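Local coordinates for oxidoreductase (Ralstonia eutropha, PDB 3HJ9), which binds flavin mononucleotide and is probably an FMN-dependent oxidoreductase of the nitroreductase family, at residues T45-F55 with Y172-V183; A135-G146 with D202-G212. All coordinates share one frame; numbering follows the deposited sequence.

Reading from the N terminus, the chain first passes through 45-55, the end of helix 42-48 and the flavin-binding loop after it, then through strand 137-144, helix 156-177, strand 181-185 and finally strand 203-212. Contact 1 closes the longer loop, bringing 172-183 back against 45-55; contact 2 closes a shorter one when 202-212 returns beside 135-146. Because the segments alternate along the chain, the two loops cross. They meet in the antiparallel sheet, where strand 203-212 lies between 137-144 and 181-185, so that G181 and V183 of contact 1 pair with G212 and T210 of contact 2. Together they tie the flavin-binding loop to the central sheet.

Contact 1: residues T45-F55 with Y172-V183; sequences TLWLRKSTREF and YLYCASAGLGAV. With FMN (flavin mononucleotide), chain C.
L173 puts its CD2 methyl at the apolar centre of the contact, 3.7 Å from L46 CD2 and also against CG of R49. T45 crosses the leucine at about a right angle: its methyl CG2 rests on S177 CB, while its hydroxyl is tied back to L42 O, a turn earlier in its own helix. A176 CB lies 3.7 Å from T45 O, against the backbone of helix 42-48. In the dimer, L173 also packs on L173 of the second subunit.

R49 leads outward from this core. With CG anti to the backbone N (chi1 -157°) and bends at chi2 and chi3, its CD sits above the CB-CG end of Y172, and NH1 comes over the ring face, offset toward the rim, in a cation-pi contact with the guanidinium nearly perpendicular to the ring. The same NH1 donates to O2P of the FMN phosphate (2.8 Å, N-H...O 169°), and NH2 to O1P; T84 O and R83 O of the second subunit take NE and NH2. This is the dimer-interface flavin site of the nitroreductase fold, in which both subunits contribute to one cofactor.

The Y172 hydroxyl donates to S51 OG (2.7 Å), which in turn donates to O2P, an arrangement consistent with the tyrosine positioning a first-shell residue of the phosphate site. S51 N grips O3P. Beyond it, T52 N donates to A182 O (2.8 Å), and water 1 joins K50 O, T52 OG1 and A182 N. F55 turns its ring edge to G181 and A182. At the isoalloxazine, V183 CG2 lies over one face of the R53 guanidinium, whose NE reaches FMN O2 almost straight (2.8 Å, 175°).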
loop_
_atom_site.group_PDB
_atom_site.type_symbol
_atom_site.label_atom_id
_atom_site.label_comp_id
_atom_site.label_asym_id
_atom_site.label_seq_id
_atom_site.Cartn_x
_atom_site.Cartn_y
_atom_site.Cartn_z
ATOM N N THR A 45 10.823 6.917 -9.181
ATOM C CA THR A 45 9.951 7.255 -8.080
ATOM C C THR A 45 10.183 6.339 -6.871
ATOM O O THR A 45 10.086 6.809 -5.744
ATOM C CB THR A 45 8.460 7.300 -8.444
ATOM O OG1 THR A 45 7.977 5.983 -8.659
ATOM C CG2 THR A 45 8.189 8.209 -9.664
ATOM N N LEU A 46 10.484 5.061 -7.107
ATOM C CA LEU A 46 10.808 4.121 -6.006
ATOM C C LEU A 46 12.114 4.542 -5.238
ATOM O O LEU A 46 12.189 4.436 -3.998
ATOM C CB LEU A 46 10.935 2.688 -6.545
ATOM C CG LEU A 46 9.598 2.067 -6.982
ATOM C CD1 LEU A 46 9.790 0.811 -7.806
ATOM C CD2 LEU A 46 8.699 1.780 -5.766
ATOM N N TRP A 47 13.116 5.010 -5.990
ATOM C CA TRP A 47 14.351 5.518 -5.397
ATOM C C TRP A 47 14.106 6.750 -4.510
ATOM O O TRP A 47 14.740 6.870 -3.488
ATOM C CB TRP A 47 15.425 5.876 -6.447
ATOM C CG TRP A 47 16.154 4.685 -6.969
ATOM C CD1 TRP A 47 16.011 4.098 -8.193
ATOM C CD2 TRP A 47 17.118 3.907 -6.267
ATOM N NE1 TRP A 47 16.838 3.011 -8.305
ATOM C CE2 TRP A 47 17.535 2.865 -7.138
ATOM C CE3 TRP A 47 17.692 3.995 -4.992
ATOM C CZ2 TRP A 47 18.497 1.908 -6.772
ATOM C CZ3 TRP A 47 18.652 3.032 -4.624
ATOM C CH2 TRP A 47 19.041 2.006 -5.516
ATOM N N LEU A 48 13.185 7.624 -4.920
ATOM C CA LEU A 48 12.912 8.882 -4.228
ATOM C C LEU A 48 11.746 8.819 -3.247
ATOM O O LEU A 48 11.436 9.824 -2.588
ATOM C CB LEU A 48 12.672 9.996 -5.272
ATOM C CG LEU A 48 13.806 10.335 -6.239
ATOM C CD1 LEU A 48 13.361 11.316 -7.362
ATOM C CD2 LEU A 48 14.983 10.895 -5.456
ATOM N N ARG A 49 11.117 7.649 -3.107
ATOM C CA ARG A 49 9.938 7.475 -2.225
ATOM C C ARG A 49 10.431 7.640 -0.774
ATOM O O ARG A 49 11.376 6.969 -0.353
ATOM C CB ARG A 49 9.273 6.122 -2.498
ATOM C CG ARG A 49 7.774 5.974 -2.103
ATOM C CD ARG A 49 7.466 6.123 -0.629
ATOM N NE ARG A 49 8.386 5.351 0.210
ATOM C CZ ARG A 49 8.607 5.547 1.510
ATOM N NH1 ARG A 49 7.946 6.470 2.205
ATOM N NH2 ARG A 49 9.511 4.798 2.133
ATOM N N LYS A 50 9.867 8.624 -0.069
ATOM C CA LYS A 50 10.272 8.980 1.298
ATOM C C LYS A 50 9.165 9.751 2.001
ATOM O O LYS A 50 8.242 10.230 1.346
ATOM C CB LYS A 50 11.531 9.871 1.276
ATOM C CG LYS A 50 11.330 11.277 0.636
ATOM C CD LYS A 50 12.567 12.160 0.665
ATOM C CE LYS A 50 12.973 12.559 2.088
ATOM N NZ LYS A 50 14.123 13.554 2.086
ATOM N N SER A 51 9.310 9.931 3.314
ATOM C CA SER A 51 8.371 10.723 4.110
ATOM C C SER A 51 8.918 12.130 4.396
ATOM O O SER A 51 10.073 12.306 4.708
ATOM C CB SER A 51 7.960 9.998 5.394
ATOM O OG SER A 51 7.165 8.875 5.065
ATOM N N THR A 52 8.043 13.119 4.303
ATOM C CA THR A 52 8.356 14.530 4.553
ATOM C C THR A 52 7.388 15.013 5.607
ATOM O O THR A 52 6.202 14.661 5.543
ATOM C CB THR A 52 8.149 15.349 3.263
ATOM O OG1 THR A 52 8.911 14.733 2.222
ATOM C CG2 THR A 52 8.612 16.840 3.455
ATOM N N ARG A 53 7.883 15.820 6.557
ATOM C CA ARG A 53 7.078 16.309 7.681
ATOM C C ARG A 53 6.985 17.821 7.854
ATOM O O ARG A 53 6.173 18.268 8.645
ATOM C CB ARG A 53 7.543 15.641 8.991
ATOM C CG ARG A 53 7.175 14.176 9.078
ATOM C CD ARG A 53 7.426 13.540 10.471
ATOM N NE ARG A 53 7.166 12.089 10.389
ATOM C CZ ARG A 53 8.002 11.184 9.859
ATOM N NH1 ARG A 53 9.175 11.545 9.331
ATOM N NH2 ARG A 53 7.663 9.888 9.820
ATOM N N GLU A 54 7.811 18.586 7.140
ATOM C CA GLU A 54 7.767 20.039 7.122
ATOM C C GLU A 54 7.496 20.477 5.665
ATOM O O GLU A 54 8.199 20.078 4.743
ATOM C CB GLU A 54 9.051 20.640 7.663
ATOM C CG GLU A 54 9.204 20.508 9.198
ATOM N N PHE A 55 6.492 21.323 5.500
ATOM C CA PHE A 55 6.015 21.753 4.199
ATOM C C PHE A 55 5.940 23.252 3.987
ATOM O O PHE A 55 5.819 24.011 4.933
ATOM C CB PHE A 55 4.602 21.218 4.015
ATOM C CG PHE A 55 4.514 19.769 4.184
ATOM C CD1 PHE A 55 4.681 18.922 3.096
ATOM C CD2 PHE A 55 4.291 19.214 5.454
ATOM C CE1 PHE A 55 4.603 17.539 3.269
ATOM C CE2 PHE A 55 4.207 17.852 5.631
ATOM C CZ PHE A 55 4.374 17.008 4.533
ATOM N N TYR A 172 2.267 8.516 -2.540
ATOM C CA TYR A 172 3.716 8.690 -2.271
ATOM C C TYR A 172 4.570 8.751 -3.524
ATOM O O TYR A 172 5.397 9.652 -3.679
ATOM C CB TYR A 172 4.270 7.553 -1.415
ATOM C CG TYR A 172 4.362 7.762 0.068
ATOM C CD1 TYR A 172 5.263 8.679 0.609
ATOM C CD2 TYR A 172 3.632 6.952 0.955
ATOM C CE1 TYR A 172 5.402 8.815 2.040
ATOM C CE2 TYR A 172 3.785 7.076 2.352
ATOM C CZ TYR A 172 4.645 7.987 2.885
ATOM O OH TYR A 172 4.754 8.055 4.254
ATOM N N LEU A 173 4.358 7.765 -4.395
ATOM C CA LEU A 173 5.070 7.637 -5.665
ATOM C C LEU A 173 4.758 8.823 -6.590
ATOM O O LEU A 173 5.689 9.398 -7.198
ATOM C CB LEU A 173 4.794 6.268 -6.344
ATOM C CG LEU A 173 5.355 5.042 -5.587
ATOM C CD1 LEU A 173 4.840 3.716 -6.160
ATOM C CD2 LEU A 173 6.904 5.056 -5.506
ATOM N N TYR A 174 3.482 9.232 -6.644
ATOM C CA TYR A 174 3.113 10.439 -7.404
ATOM C C TYR A 174 3.872 11.661 -6.840
ATOM O O TYR A 174 4.489 12.418 -7.605
ATOM C CB TYR A 174 1.589 10.679 -7.483
ATOM C CG TYR A 174 1.338 11.943 -8.203
ATOM C CD1 TYR A 174 1.387 11.997 -9.600
ATOM C CD2 TYR A 174 1.191 13.139 -7.496
ATOM C CE1 TYR A 174 1.242 13.225 -10.272
ATOM C CE2 TYR A 174 1.051 14.368 -8.161
ATOM C CZ TYR A 174 1.061 14.400 -9.534
ATOM O OH TYR A 174 0.940 15.624 -10.150
ATOM N N CYS A 175 3.884 11.807 -5.519
ATOM C CA CYS A 175 4.577 12.938 -4.891
ATOM C C CYS A 175 6.057 12.987 -5.266
ATOM O O CYS A 175 6.579 14.069 -5.617
ATOM C CB CYS A 175 4.363 12.955 -3.380
ATOM S SG CYS A 175 2.659 13.402 -3.005
ATOM N N ALA A 176 6.687 11.810 -5.277
ATOM C CA ALA A 176 8.090 11.660 -5.675
ATOM C C ALA A 176 8.272 12.054 -7.141
ATOM O O ALA A 176 9.228 12.752 -7.458
ATOM C CB ALA A 176 8.603 10.225 -5.427
ATOM N N SER A 177 7.366 11.609 -8.025
ATOM C CA SER A 177 7.439 11.994 -9.455
ATOM C C SER A 177 7.294 13.497 -9.686
ATOM O O SER A 177 7.900 14.007 -10.586
ATOM C CB SER A 177 6.356 11.318 -10.309
ATOM O OG SER A 177 5.066 11.910 -10.102
ATOM N N ALA A 178 6.453 14.167 -8.893
ATOM C CA ALA A 178 6.114 15.605 -9.041
ATOM C C ALA A 178 6.862 16.590 -8.124
ATOM O O ALA A 178 6.516 17.789 -8.096
ATOM C CB ALA A 178 4.606 15.784 -8.834
ATOM N N GLY A 179 7.847 16.115 -7.366
ATOM C CA GLY A 179 8.604 16.990 -6.469
ATOM C C GLY A 179 7.852 17.469 -5.234
ATOM O O GLY A 179 8.129 18.557 -4.724
ATOM N N LEU A 180 6.921 16.655 -4.742
ATOM C CA LEU A 180 6.122 16.983 -3.574
ATOM C C LEU A 180 6.515 16.064 -2.407
ATOM O O LEU A 180 7.015 14.957 -2.606
ATOM C CB LEU A 180 4.630 16.787 -3.878
ATOM C CG LEU A 180 3.924 17.695 -4.886
ATOM C CD1 LEU A 180 2.482 17.211 -5.134
ATOM C CD2 LEU A 180 3.933 19.155 -4.370
ATOM N N GLY A 181 6.290 16.548 -1.191
ATOM C CA GLY A 181 6.477 15.769 0.024
ATOM C C GLY A 181 5.157 15.110 0.402
ATOM O O GLY A 181 4.066 15.616 0.052
ATOM N N ALA A 182 5.256 13.995 1.132
ATOM C CA ALA A 182 4.121 13.254 1.653
ATOM C C ALA A 182 4.504 12.489 2.945
ATOM O O ALA A 182 5.682 12.162 3.137
ATOM C CB ALA A 182 3.567 12.261 0.570
ATOM N N VAL A 183 3.523 12.238 3.824
ATOM C CA VAL A 183 3.735 11.359 5.010
ATOM C C VAL A 183 2.397 10.736 5.366
ATOM O O VAL A 183 1.406 11.468 5.537
ATOM C CB VAL A 183 4.408 12.070 6.194
ATOM C CG1 VAL A 183 3.559 13.221 6.711
ATOM C CG2 VAL A 183 4.740 11.060 7.366
HETATM N N1 FMN C . 4.567 8.985 10.443
HETATM C C2 FMN C . 4.126 9.956 11.322
HETATM O O2 FMN C . 4.774 10.994 11.477
HETATM N N3 FMN C . 2.934 9.757 12.014
HETATM C C4 FMN C . 2.208 8.582 11.864
HETATM O O4 FMN C . 1.155 8.457 12.505
HETATM C C4A FMN C . 2.659 7.594 10.973
HETATM N N5 FMN C . 1.951 6.421 10.791
HETATM C C5A FMN C . 2.358 5.484 9.856
HETATM C C6 FMN C . 1.578 4.344 9.697
HETATM C C7 FMN C . 1.965 3.358 8.777
HETATM C C7M FMN C . 1.118 2.128 8.612
HETATM C C8 FMN C . 3.140 3.504 8.030
HETATM C C8M FMN C . 3.561 2.436 7.067
HETATM C C9 FMN C . 3.940 4.650 8.204
HETATM C C9A FMN C . 3.560 5.657 9.120
HETATM N N10 FMN C . 4.285 6.833 9.326
HETATM C C10 FMN C . 3.850 7.796 10.257
HETATM C "C1'" FMN C . 5.523 7.154 8.535
HETATM C "C2'" FMN C . 6.773 6.496 9.056
HETATM O "O2'" FMN C . 7.191 7.098 10.264
HETATM C "C3'" FMN C . 7.838 6.613 7.974
HETATM O "O3'" FMN C . 7.449 5.779 6.903
HETATM C "C4'" FMN C . 9.199 6.190 8.557
HETATM O "O4'" FMN C . 9.678 7.302 9.305
HETATM C "C5'" FMN C . 10.215 5.777 7.503
HETATM O "O5'" FMN C . 10.471 6.932 6.705
HETATM P P FMN C . 10.282 6.863 5.123
HETATM O O1P FMN C . 10.862 5.615 4.509
HETATM O O2P FMN C . 8.793 6.886 4.829
HETATM O O3P FMN C . 10.976 8.091 4.533
HETATM O O HOH W 1 7.973 12.791 0.887
HETATM O O HOH W 2 7.541 9.958 -1.951
#

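Contact 2: residues A135-G146 with D202-G212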
loop_
_atom_site.group_PDB
_atom_site.type_symbol
_atom_site.label_atom_id
_atom_site.label_comp_id
_atom_site.label_asym_id
_atom_site.label_seq_id
_atom_site.Cartn_x
_atom_site.Cartn_y
_atom_site.Cartn_z
ATOM N N ALA A 135 0.341 21.574 6.339
ATOM C CA ALA A 135 0.561 21.393 4.905
ATOM C C ALA A 135 -0.675 21.865 4.101
ATOM O O ALA A 135 -1.747 22.011 4.671
ATOM C CB ALA A 135 0.864 19.940 4.595
ATOM N N PRO A 136 -0.522 22.095 2.781
ATOM C CA PRO A 136 -1.633 22.552 1.943
ATOM C C PRO A 136 -2.855 21.650 1.925
ATOM O O PRO A 136 -3.960 22.149 1.748
ATOM C CB PRO A 136 -1.020 22.636 0.548
ATOM C CG PRO A 136 0.412 22.698 0.749
ATOM C CD PRO A 136 0.747 22.090 2.043
ATOM N N LEU A 137 -2.659 20.346 2.094
ATOM C CA LEU A 137 -3.781 19.404 2.131
ATOM C C LEU A 137 -3.476 18.119 2.908
ATOM O O LEU A 137 -2.309 17.801 3.146
ATOM C CB LEU A 137 -4.246 19.069 0.709
ATOM C CG LEU A 137 -3.457 18.129 -0.201
ATOM C CD1 LEU A 137 -3.737 16.667 0.091
ATOM C CD2 LEU A 137 -3.801 18.422 -1.661
ATOM N N ASP A 138 -4.541 17.443 3.351
ATOM C CA ASP A 138 -4.453 16.107 3.939
ATOM C C ASP A 138 -5.397 15.202 3.146
ATOM O O ASP A 138 -6.519 15.596 2.863
ATOM C CB ASP A 138 -4.983 16.035 5.386
ATOM C CG ASP A 138 -4.065 16.609 6.426
ATOM O OD1 ASP A 138 -2.853 16.802 6.188
ATOM O OD2 ASP A 138 -4.592 16.837 7.554
ATOM N N LEU A 139 -4.961 14.000 2.811
ATOM C CA LEU A 139 -5.890 12.970 2.333
ATOM C C LEU A 139 -6.329 12.122 3.544
ATOM O O LEU A 139 -5.497 11.828 4.389
ATOM C CB LEU A 139 -5.246 12.059 1.319
ATOM C CG LEU A 139 -4.742 12.709 0.055
ATOM C CD1 LEU A 139 -4.103 11.580 -0.819
ATOM C CD2 LEU A 139 -5.851 13.494 -0.654
ATOM N N VAL A 140 -7.625 11.786 3.665
ATOM C CA VAL A 140 -8.094 10.786 4.664
ATOM C C VAL A 140 -8.700 9.579 3.932
ATOM O O VAL A 140 -9.629 9.737 3.086
ATOM C CB VAL A 140 -9.125 11.327 5.644
ATOM C CG1 VAL A 140 -9.330 10.314 6.774
ATOM C CG2 VAL A 140 -8.661 12.659 6.190
ATOM N N PHE A 141 -8.202 8.387 4.258
ATOM C CA PHE A 141 -8.652 7.128 3.635
ATOM C C PHE A 141 -9.671 6.546 4.610
ATOM O O PHE A 141 -9.309 6.121 5.719
ATOM C CB PHE A 141 -7.468 6.195 3.385
ATOM C CG PHE A 141 -6.424 6.780 2.446
ATOM C CD1 PHE A 141 -5.401 7.574 2.928
ATOM C CD2 PHE A 141 -6.486 6.535 1.065
ATOM C CE1 PHE A 141 -4.449 8.132 2.065
ATOM C CE2 PHE A 141 -5.527 7.066 0.189
ATOM C CZ PHE A 141 -4.503 7.854 0.688
ATOM N N VAL A 142 -10.934 6.599 4.223
ATOM C CA VAL A 142 -12.037 6.182 5.076
ATOM C C VAL A 142 -12.559 4.829 4.644
ATOM O O VAL A 142 -12.904 4.678 3.487
ATOM C CB VAL A 142 -13.160 7.196 5.025
ATOM C CG1 VAL A 142 -14.401 6.711 5.841
ATOM C CG2 VAL A 142 -12.655 8.577 5.525
ATOM N N ALA A 143 -12.656 3.877 5.579
ATOM C CA ALA A 143 -13.198 2.518 5.299
ATOM C C ALA A 143 -14.698 2.565 5.430
ATOM O O ALA A 143 -15.221 3.103 6.415
ATOM C CB ALA A 143 -12.646 1.439 6.244
ATOM N N ASN A 144 -15.379 1.979 4.454
ATOM C CA ASN A 144 -16.809 1.891 4.447
ATOM C C ASN A 144 -17.225 0.484 4.846
ATOM O O ASN A 144 -17.278 -0.427 4.013
ATOM C CB ASN A 144 -17.378 2.301 3.095
ATOM C CG ASN A 144 -18.846 2.642 3.197
ATOM O OD1 ASN A 144 -19.649 1.890 3.779
ATOM N ND2 ASN A 144 -19.193 3.832 2.710
ATOM N N HIS A 145 -17.555 0.326 6.128
ATOM C CA HIS A 145 -17.964 -0.971 6.677
ATOM C C HIS A 145 -19.244 -1.554 6.067
ATOM O O HIS A 145 -19.432 -2.779 6.077
ATOM C CB HIS A 145 -18.001 -0.939 8.228
ATOM C CG HIS A 145 -16.637 -0.858 8.858
ATOM N ND1 HIS A 145 -15.934 -1.975 9.259
ATOM C CD2 HIS A 145 -15.836 0.204 9.136
ATOM C CE1 HIS A 145 -14.762 -1.611 9.753
ATOM N NE2 HIS A 145 -14.673 -0.292 9.684
ATOM N N GLY A 146 -20.105 -0.693 5.521
ATOM C CA GLY A 146 -21.314 -1.134 4.809
ATOM C C GLY A 146 -21.043 -1.987 3.572
ATOM O O GLY A 146 -21.848 -2.825 3.242
ATOM N N ASP A 202 -21.208 3.839 9.730
ATOM C CA ASP A 202 -20.440 2.767 9.079
ATOM C C ASP A 202 -19.113 3.206 8.382
ATOM O O ASP A 202 -18.488 2.388 7.721
ATOM C CB ASP A 202 -21.359 1.941 8.132
ATOM C CG ASP A 202 -21.838 2.721 6.900
ATOM O OD1 ASP A 202 -21.378 3.852 6.662
ATOM O OD2 ASP A 202 -22.707 2.196 6.168
ATOM N N GLU A 203 -18.677 4.459 8.563
ATOM C CA GLU A 203 -17.466 5.004 7.935
ATOM C C GLU A 203 -16.382 5.247 8.964
ATOM O O GLU A 203 -16.598 5.983 9.901
ATOM C CB GLU A 203 -17.793 6.307 7.202
ATOM C CG GLU A 203 -18.603 6.060 5.948
ATOM C CD GLU A 203 -19.226 7.301 5.314
ATOM O OE1 GLU A 203 -19.370 8.372 5.976
ATOM O OE2 GLU A 203 -19.619 7.185 4.124
ATOM N N GLU A 204 -15.204 4.674 8.755
ATOM C CA GLU A 204 -14.101 4.739 9.718
ATOM C C GLU A 204 -12.814 5.253 9.067
ATOM O O GLU A 204 -12.338 4.624 8.125
ATOM C CB GLU A 204 -13.843 3.337 10.278
ATOM C CG GLU A 204 -12.661 3.262 11.259
ATOM C CD GLU A 204 -12.462 1.894 11.866
ATOM O OE1 GLU A 204 -12.530 0.912 11.089
ATOM O OE2 GLU A 204 -12.173 1.823 13.099
ATOM N N PRO A 205 -12.254 6.388 9.557
ATOM C CA PRO A 205 -10.942 6.824 9.066
ATOM C C PRO A 205 -9.880 5.786 9.434
ATOM O O PRO A 205 -9.871 5.348 10.586
ATOM C CB PRO A 205 -10.666 8.140 9.829
ATOM C CG PRO A 205 -11.915 8.502 10.528
ATOM C CD PRO A 205 -12.830 7.318 10.556
ATOM N N ILE A 206 -9.052 5.379 8.468
ATOM C CA ILE A 206 -8.013 4.351 8.661
ATOM C C ILE A 206 -6.605 4.953 8.668
ATOM O O ILE A 206 -5.786 4.584 9.470
ATOM C CB ILE A 206 -8.070 3.240 7.524
ATOM C CG1 ILE A 206 -9.425 2.544 7.495
ATOM C CG2 ILE A 206 -7.073 2.120 7.799
ATOM C CD1 ILE A 206 -9.851 1.936 8.911
ATOM N N LEU A 207 -6.318 5.792 7.684
ATOM C CA LEU A 207 -5.049 6.497 7.545
ATOM C C LEU A 207 -5.298 7.878 6.996
ATOM O O LEU A 207 -6.304 8.103 6.314
ATOM C CB LEU A 207 -4.149 5.791 6.511
ATOM C CG LEU A 207 -3.658 4.375 6.714
ATOM C CD1 LEU A 207 -3.006 3.869 5.390
ATOM C CD2 LEU A 207 -2.689 4.285 7.917
ATOM N N SER A 208 -4.416 8.810 7.327
ATOM C CA SER A 208 -4.410 10.110 6.668
ATOM C C SER A 208 -3.034 10.266 5.978
ATOM O O SER A 208 -2.107 9.455 6.190
ATOM C CB SER A 208 -4.706 11.259 7.624
ATOM O OG SER A 208 -3.702 11.311 8.591
ATOM N N GLN A 209 -2.918 11.268 5.113
ATOM C CA GLN A 209 -1.633 11.547 4.446
ATOM C C GLN A 209 -1.506 13.020 4.165
ATOM O O GLN A 209 -2.344 13.604 3.449
ATOM C CB GLN A 209 -1.529 10.734 3.178
ATOM C CG GLN A 209 -0.135 10.649 2.514
ATOM C CD GLN A 209 -0.180 9.702 1.296
ATOM O OE1 GLN A 209 -1.257 9.508 0.716
ATOM N NE2 GLN A 209 0.964 9.099 0.924
ATOM N N THR A 210 -0.462 13.615 4.737
ATOM C CA THR A 210 -0.236 15.056 4.662
ATOM C C THR A 210 0.673 15.314 3.474
ATOM O O THR A 210 1.723 14.711 3.392
ATOM C CB THR A 210 0.340 15.533 5.965
ATOM O OG1 THR A 210 -0.627 15.223 6.959
ATOM C CG2 THR A 210 0.619 17.011 5.970
ATOM N N ILE A 211 0.237 16.191 2.561
ATOM C CA ILE A 211 0.927 16.437 1.296
ATOM C C ILE A 211 1.141 17.916 1.003
ATOM O O ILE A 211 0.280 18.751 1.291
ATOM C CB ILE A 211 0.123 15.746 0.141
ATOM C CG1 ILE A 211 0.180 14.222 0.308
ATOM C CG2 ILE A 211 0.639 16.169 -1.269
ATOM C CD1 ILE A 211 -0.648 13.421 -0.664
ATOM N N GLY A 212 2.318 18.220 0.467
ATOM C CA GLY A 212 2.681 19.543 -0.001
ATOM C C GLY A 212 4.110 19.611 -0.509
ATOM O O GLY A 212 4.818 18.583 -0.516
#
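F141 meets strand 203-212 with the edge of its ring: L207 O and Q209 OE1 both lie near the ring plane, the latter 3.6 Å from CZ. That amide oxygen is buried without a hydrogen-bonding partner, whereas Q209 NE2 is held by A168 O of helix 156-177. The H145 imidazole is likewise approached at its edge. Its NE2 donates to E204 OE1 (2.8 Å), OE1 lying close to the ring plane while NE2 stands above the carboxylate plane. E204, extended with CG anti to the backbone N (chi1 177°), sends OE2 to a salt bridge with R190.

Side chains alternate between the two faces of the sheet. L137, L139 and I211 share the face of F141, with L139 CD1 3.9 Å from I211 CD1. On the other, D138 and T210 run side by side, and T210 OG1 donates to D138 OD1 (2.8 Å); V140 CG1 packs on P205 CB.

Backbone bonds run from L137-I211 through L139-Q209 to A143-E204. Between the last two pairs, F141 N bonds to L207 O and F141 O receives I206 N (2.9 Å), so I206 and L207 both face one residue. The extra residue shifts the register by one: a classic beta bulge within an antiparallel pair inside the nitroreductase sheet, between strands 94-100 and 181-185, with L207 beside the flavin.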